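Local structure of tailspike protein (Siphovirus 9NA, 3RIQ) at the interface of chains A and B. The protein binds the lipopolysaccharide of Salmonella as the phage's receptor-binding tailspike and cleaves it as an endorhamnosidase. Numbering follows the deposited sequence. Chains: chain A/B, Tailspike protein.

Contact 1: the interface of chains A and B. Residues chain A 407, 409, 415, 417; chain B 426.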
loop_
_atom_site.group_PDB
_atom_site.type_symbol
_atom_site.label_atom_id
_atom_site.label_comp_id
_atom_site.label_asym_id
_atom_site.label_seq_id
_atom_site.Cartn_x
_atom_site.Cartn_y
_atom_site.Cartn_z
ATOM N N VAL A 407 16.830 -5.145 0.741
ATOM C CA VAL A 407 16.443 -6.261 1.592
ATOM C C VAL A 407 16.860 -5.986 3.028
ATOM O O VAL A 407 17.981 -5.523 3.289
ATOM C CB VAL A 407 17.096 -7.611 1.129
ATOM C CG1 VAL A 407 16.606 -8.750 1.973
ATOM C CG2 VAL A 407 16.788 -7.872 -0.288
ATOM N N CYS A 409 16.589 -7.924 6.999
ATOM C CA CYS A 409 16.243 -9.096 7.804
ATOM C C CYS A 409 16.277 -8.721 9.262
ATOM O O CYS A 409 17.345 -8.334 9.781
ATOM C CB CYS A 409 17.200 -10.270 7.541
ATOM S SG CYS A 409 17.299 -10.693 5.796
ATOM N N LYS A 415 19.057 -14.654 8.670
ATOM C CA LYS A 415 19.268 -13.459 7.853
ATOM C C LYS A 415 20.009 -13.798 6.565
ATOM O O LYS A 415 20.499 -12.903 5.877
ATOM C CB LYS A 415 20.069 -12.395 8.626
ATOM C CG LYS A 415 19.678 -12.215 10.081
ATOM C CD LYS A 415 20.140 -10.852 10.591
ATOM C CE LYS A 415 20.709 -10.974 11.984
ATOM N NZ LYS A 415 19.812 -11.814 12.807
ATOM N N ILE A 417 20.823 -14.632 2.809
ATOM C CA ILE A 417 20.339 -14.269 1.463
ATOM C C ILE A 417 21.198 -14.994 0.425
ATOM O O ILE A 417 22.440 -14.820 0.382
ATOM C CB ILE A 417 20.462 -12.737 1.218
ATOM C CG1 ILE A 417 19.668 -11.965 2.274
ATOM C CG2 ILE A 417 20.046 -12.405 -0.218
ATOM C CD1 ILE A 417 19.873 -10.473 2.268
ATOM N N GLN B 426 21.689 -4.841 5.347
ATOM C CA GLN B 426 22.202 -5.803 4.343
ATOM C C GLN B 426 22.059 -5.242 2.936
ATOM O O GLN B 426 21.197 -4.374 2.667
ATOM C CB GLN B 426 21.513 -7.172 4.468
ATOM C CG GLN B 426 21.970 -7.839 5.793
ATOM C CD GLN B 426 21.250 -9.129 6.090
ATOM O OE1 GLN B 426 20.441 -9.204 7.024
ATOM N NE2 GLN B 426 21.521 -10.150 5.293
HETATM O O HOH W 1 19.095 -6.786 7.106
HETATM O O HOH W 2 18.997 -3.724 5.002
HETATM O O HOH W 3 19.585 -4.245 0.501
#
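B:Gln426 reaches from strand 425-427 of chain B against A:Cys409, A:Lys415 and A:Ile417, and its carboxamide touches all three. NE2 gives a nearly straight hydrogen bond, 168° at the hydrogen, to the backbone O of A:Lys415 at 3.0 Å. That acceptor lies close to the amide plane of the glutamine, and the N-H arrives in the carbonyl plane, which should help to fix the rotation of the amide. The chain is extended beyond CG (chi2 174°), and this carries the amide to A:Lys415. Here packing is close: CD1 of A:Ile417 covers one face of the amide, 3.5 Å from NE2, while CB of A:Cys409 and CB of A:Lys415 both border OE1. Glutamine suits the place because an amide can donate at one end and accept at the other. OE1 lies 2.8 Å from water 1, which also meets the backbone N of A:Cys409.

Around the backbone of B:Gln426 the fit is looser and wet. Water 2 links its N to A:Val407 O, and water 3 lies 2.7 Å from its O and 2.9 Å from A:Val407 N. Direct grip at the amide and water bridges at the backbone together probably help hold neighbouring subunits of the tailspike trimer in register.

Contact 2: the interface of chains A and B. Residues chain A 439, 458-459, 473; chain B 443, 454-455.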
loop_
_atom_site.group_PDB
_atom_site.type_symbol
_atom_site.label_atom_id
_atom_site.label_comp_id
_atom_site.label_asym_id
_atom_site.label_seq_id
_atom_site.Cartn_x
_atom_site.Cartn_y
_atom_site.Cartn_z
ATOM N N MET A 439 30.312 -3.549 17.577
ATOM C CA MET A 439 29.518 -3.707 16.360
ATOM C C MET A 439 30.442 -3.653 15.166
ATOM O O MET A 439 31.612 -3.249 15.299
ATOM C CB MET A 439 28.374 -2.683 16.278
ATOM C CG MET A 439 28.796 -1.260 15.896
ATOM S SD MET A 439 27.342 -0.151 15.914
ATOM C CE MET A 439 26.345 -0.824 14.562
ATOM N N THR A 458 35.625 -3.136 13.026
ATOM C CA THR A 458 34.958 -3.280 14.324
ATOM C C THR A 458 35.096 -2.007 15.151
ATOM O O THR A 458 36.199 -1.424 15.232
ATOM C CB THR A 458 35.597 -4.443 15.131
ATOM O OG1 THR A 458 35.572 -5.644 14.341
ATOM C CG2 THR A 458 34.859 -4.668 16.450
ATOM N N ALA A 459 33.987 -1.580 15.744
ATOM C CA ALA A 459 33.957 -0.528 16.767
ATOM C C ALA A 459 33.694 -1.246 18.073
ATOM O O ALA A 459 32.623 -1.839 18.229
ATOM C CB ALA A 459 32.799 0.406 16.485
ATOM N N VAL A 473 39.291 0.560 17.808
ATOM C CA VAL A 473 38.875 0.360 16.405
ATOM C C VAL A 473 39.765 -0.733 15.801
ATOM O O VAL A 473 40.981 -0.760 16.059
ATOM C CB VAL A 473 39.003 1.696 15.666
ATOM C CG1 VAL A 473 38.940 1.540 14.107
ATOM C CG2 VAL A 473 37.926 2.665 16.180
ATOM N N MET B 443 29.889 4.625 14.047
ATOM C CA MET B 443 29.333 3.422 14.692
ATOM C C MET B 443 29.264 3.660 16.182
ATOM O O MET B 443 30.271 4.040 16.800
ATOM C CB MET B 443 30.146 2.166 14.364
ATOM C CG MET B 443 30.343 1.999 12.850
ATOM S SD MET B 443 31.557 0.783 12.254
ATOM C CE MET B 443 31.287 -0.475 13.365
ATOM N N SER B 454 31.847 5.085 18.818
ATOM C CA SER B 454 33.113 4.427 19.133
ATOM C C SER B 454 34.066 4.431 17.926
ATOM O O SER B 454 35.271 4.242 18.077
ATOM C CB SER B 454 32.857 2.987 19.607
ATOM O OG SER B 454 32.327 2.969 20.945
ATOM N N LEU B 455 33.537 4.681 16.730
ATOM C CA LEU B 455 34.344 4.685 15.501
ATOM C C LEU B 455 33.807 5.752 14.573
ATOM O O LEU B 455 32.588 5.822 14.382
ATOM C CB LEU B 455 34.272 3.309 14.820
ATOM C CG LEU B 455 35.050 3.048 13.518
ATOM C CD1 LEU B 455 35.300 1.545 13.365
ATOM C CD2 LEU B 455 34.337 3.619 12.268
#
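Strands 438-444 and 455-461 of both chains meet here, joined by strand 470-479 of chain A, in an apolar patch between beta elements of neighbouring subunits, which probably helps hold them together by hydrophobic packing. A:Ala459 lies at its middle. Its CB points between two larger side chains of chain B, 3.6 Å from CE of B:Met443 and 3.7 Å from CB of B:Leu455, and the short methyl suits a place where both can close in.

B:Met443 is bent at its last torsion (chi3 39°), which turns the terminal methyl towards chain A. There CE also meets CG of A:Met439 at 3.6 Å and approaches that residue's backbone O. The two methionine side chains run obliquely to each other, and the SD of A:Met439 passes near CB of B:Met443. An unbranched, flexible thioether chain suits packing against a neighbouring methionine, since it can bend round it.

On the other flank, A:Val473 and B:Leu455 cross at about a right angle. With chi1 at -179° the leucine swings CG away from its own N, and chi2 of 157° then carries CD1 to CG1 of A:Val473, 3.7 Å away. The beta-branched valine offers two methyls to this flank: CG2 lies beside CG of B:Leu455 and 3.6 Å from the backbone O of B:Ser454. The same leucine methyl, CD1, also rests 3.6 Å from the backbone O of A:Thr458.

Contact 3: the interface of chains A and B. Residues chain A 461, 464-466, 469; chain B 446, 449-451.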
loop_
_atom_site.group_PDB
_atom_site.type_symbol
_atom_site.label_atom_id
_atom_site.label_comp_id
_atom_site.label_asym_id
_atom_site.label_seq_id
_atom_site.Cartn_x
_atom_site.Cartn_y
_atom_site.Cartn_z
ATOM N N CYS A 461 33.346 -0.816 22.069
ATOM C CA CYS A 461 33.249 0.131 23.180
ATOM C C CYS A 461 33.707 -0.513 24.471
ATOM O O CYS A 461 33.140 -1.510 24.911
ATOM C CB CYS A 461 31.811 0.629 23.339
ATOM S SG CYS A 461 31.630 1.796 24.739
ATOM N N ALA A 464 31.453 2.591 28.418
ATOM C CA ALA A 464 30.168 3.095 27.935
ATOM C C ALA A 464 29.652 4.049 28.990
ATOM O O ALA A 464 28.779 3.688 29.787
ATOM C CB ALA A 464 29.163 1.941 27.747
ATOM N N SER A 465 30.253 5.228 29.076
ATOM C CA SER A 465 29.779 6.262 29.986
ATOM C C SER A 465 29.521 7.471 29.123
ATOM O O SER A 465 30.420 7.894 28.379
ATOM C CB SER A 465 30.848 6.633 31.014
ATOM O OG SER A 465 31.232 5.528 31.805
ATOM N N PRO A 466 28.313 8.042 29.212
ATOM C CA PRO A 466 27.991 9.145 28.311
ATOM C C PRO A 466 28.958 10.324 28.475
ATOM O O PRO A 466 29.181 10.813 29.591
ATOM C CB PRO A 466 26.540 9.520 28.689
ATOM C CG PRO A 466 26.345 8.971 30.035
ATOM C CD PRO A 466 27.201 7.732 30.130
ATOM N N GLU A 469 33.277 8.105 26.840
ATOM C CA GLU A 469 33.399 6.844 26.147
ATOM C C GLU A 469 34.861 6.494 25.813
ATOM O O GLU A 469 35.707 7.392 25.584
ATOM C CB GLU A 469 32.607 6.910 24.843
ATOM C CG GLU A 469 31.106 7.210 25.023
ATOM C CD GLU A 469 30.734 8.708 25.026
ATOM O OE1 GLU A 469 31.623 9.619 25.033
ATOM O OE2 GLU A 469 29.514 8.960 25.025
ATOM N N ALA B 446 27.065 -0.048 22.318
ATOM C CA ALA B 446 26.648 0.336 23.674
ATOM C C ALA B 446 25.681 1.522 23.601
ATOM O O ALA B 446 25.845 2.521 24.311
ATOM C CB ALA B 446 27.884 0.670 24.560
ATOM N N GLY B 449 24.076 3.438 26.563
ATOM C CA GLY B 449 24.911 4.149 27.537
ATOM C C GLY B 449 25.990 5.017 26.936
ATOM O O GLY B 449 26.940 5.406 27.645
ATOM N N THR B 450 25.892 5.310 25.644
ATOM C CA THR B 450 26.855 6.219 25.012
ATOM C C THR B 450 26.139 7.376 24.323
ATOM O O THR B 450 24.990 7.217 23.858
ATOM C CB THR B 450 27.781 5.475 23.971
ATOM O OG1 THR B 450 26.987 4.882 22.932
ATOM C CG2 THR B 450 28.617 4.385 24.650
ATOM N N ILE B 451 26.811 8.520 24.241
ATOM C CA ILE B 451 26.383 9.667 23.450
ATOM C C ILE B 451 27.179 9.701 22.129
ATOM O O ILE B 451 26.625 9.983 21.069
ATOM C CB ILE B 451 26.651 11.019 24.222
ATOM C CG1 ILE B 451 25.816 11.105 25.504
ATOM C CG2 ILE B 451 26.418 12.240 23.329
ATOM C CD1 ILE B 451 24.357 10.849 25.311
#
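This is a loop-to-loop interface between two copies of the tailspike, and it probably helps to fasten neighbouring subunits of the trimer where their beta strands end. A:Glu469 makes a polar link. Its OE2, a carboxylate oxygen, accepts a hydrogen bond from the backbone N of B:Ile451 at 2.8 Å, with 156° at the hydrogen, and the N-H approaches OE2 almost end-on to its C-O bond. The glutamate bends at chi2 (89°), which swings the carboxylate towards the loop of chain B, while its CG lies 3.8 Å from the methyl CG2 of B:Thr450. Glutamate is apt because its methylenes can pack while its end accepts.

B:Thr450 is split in its duties. CG2 faces chain A, close to CA of A:Ala464 and SG of A:Cys461, whereas OG1 turns back to its own loop and donates to B:Ala446 O at 3.0 Å, from above the carbonyl plane. This bond should steady the turn that presents the methyl.

Small residues let the loops come close: CB of A:Ala464 and CB of B:Ala446 are 3.7 Å apart, and the backbone O of B:Gly449 comes within 3.4 Å of CD of A:Pro466. The rigid proline ring meets CG1 of B:Ile451 through its CB at 3.6 Å. In the fold, chain A contributes the end of strand 455-461 (A:Cys461) and the stretch leading to strand 470-479, and the chain B loop runs between strands 438-444 and 455-461.

Contact 2 and contact 3 are neighbours, their C-alpha centres about 12 Å apart, while contact 1 lies about 21 Å from contact 2 and about 28 Å from contact 3. Strand 455-461 of chain A ties contact 2 to contact 3, supplying residues to both, and on chain B the residues of contact 3 fall in the loop between the two strands used in contact 2. Contact 1 draws on chain segments earlier in the sequence. The subunits thus meet through a partly water-bridged polar contact, an apolar one and a loop one, which presumably repeat around the three-chain assembly and help keep the trimer together.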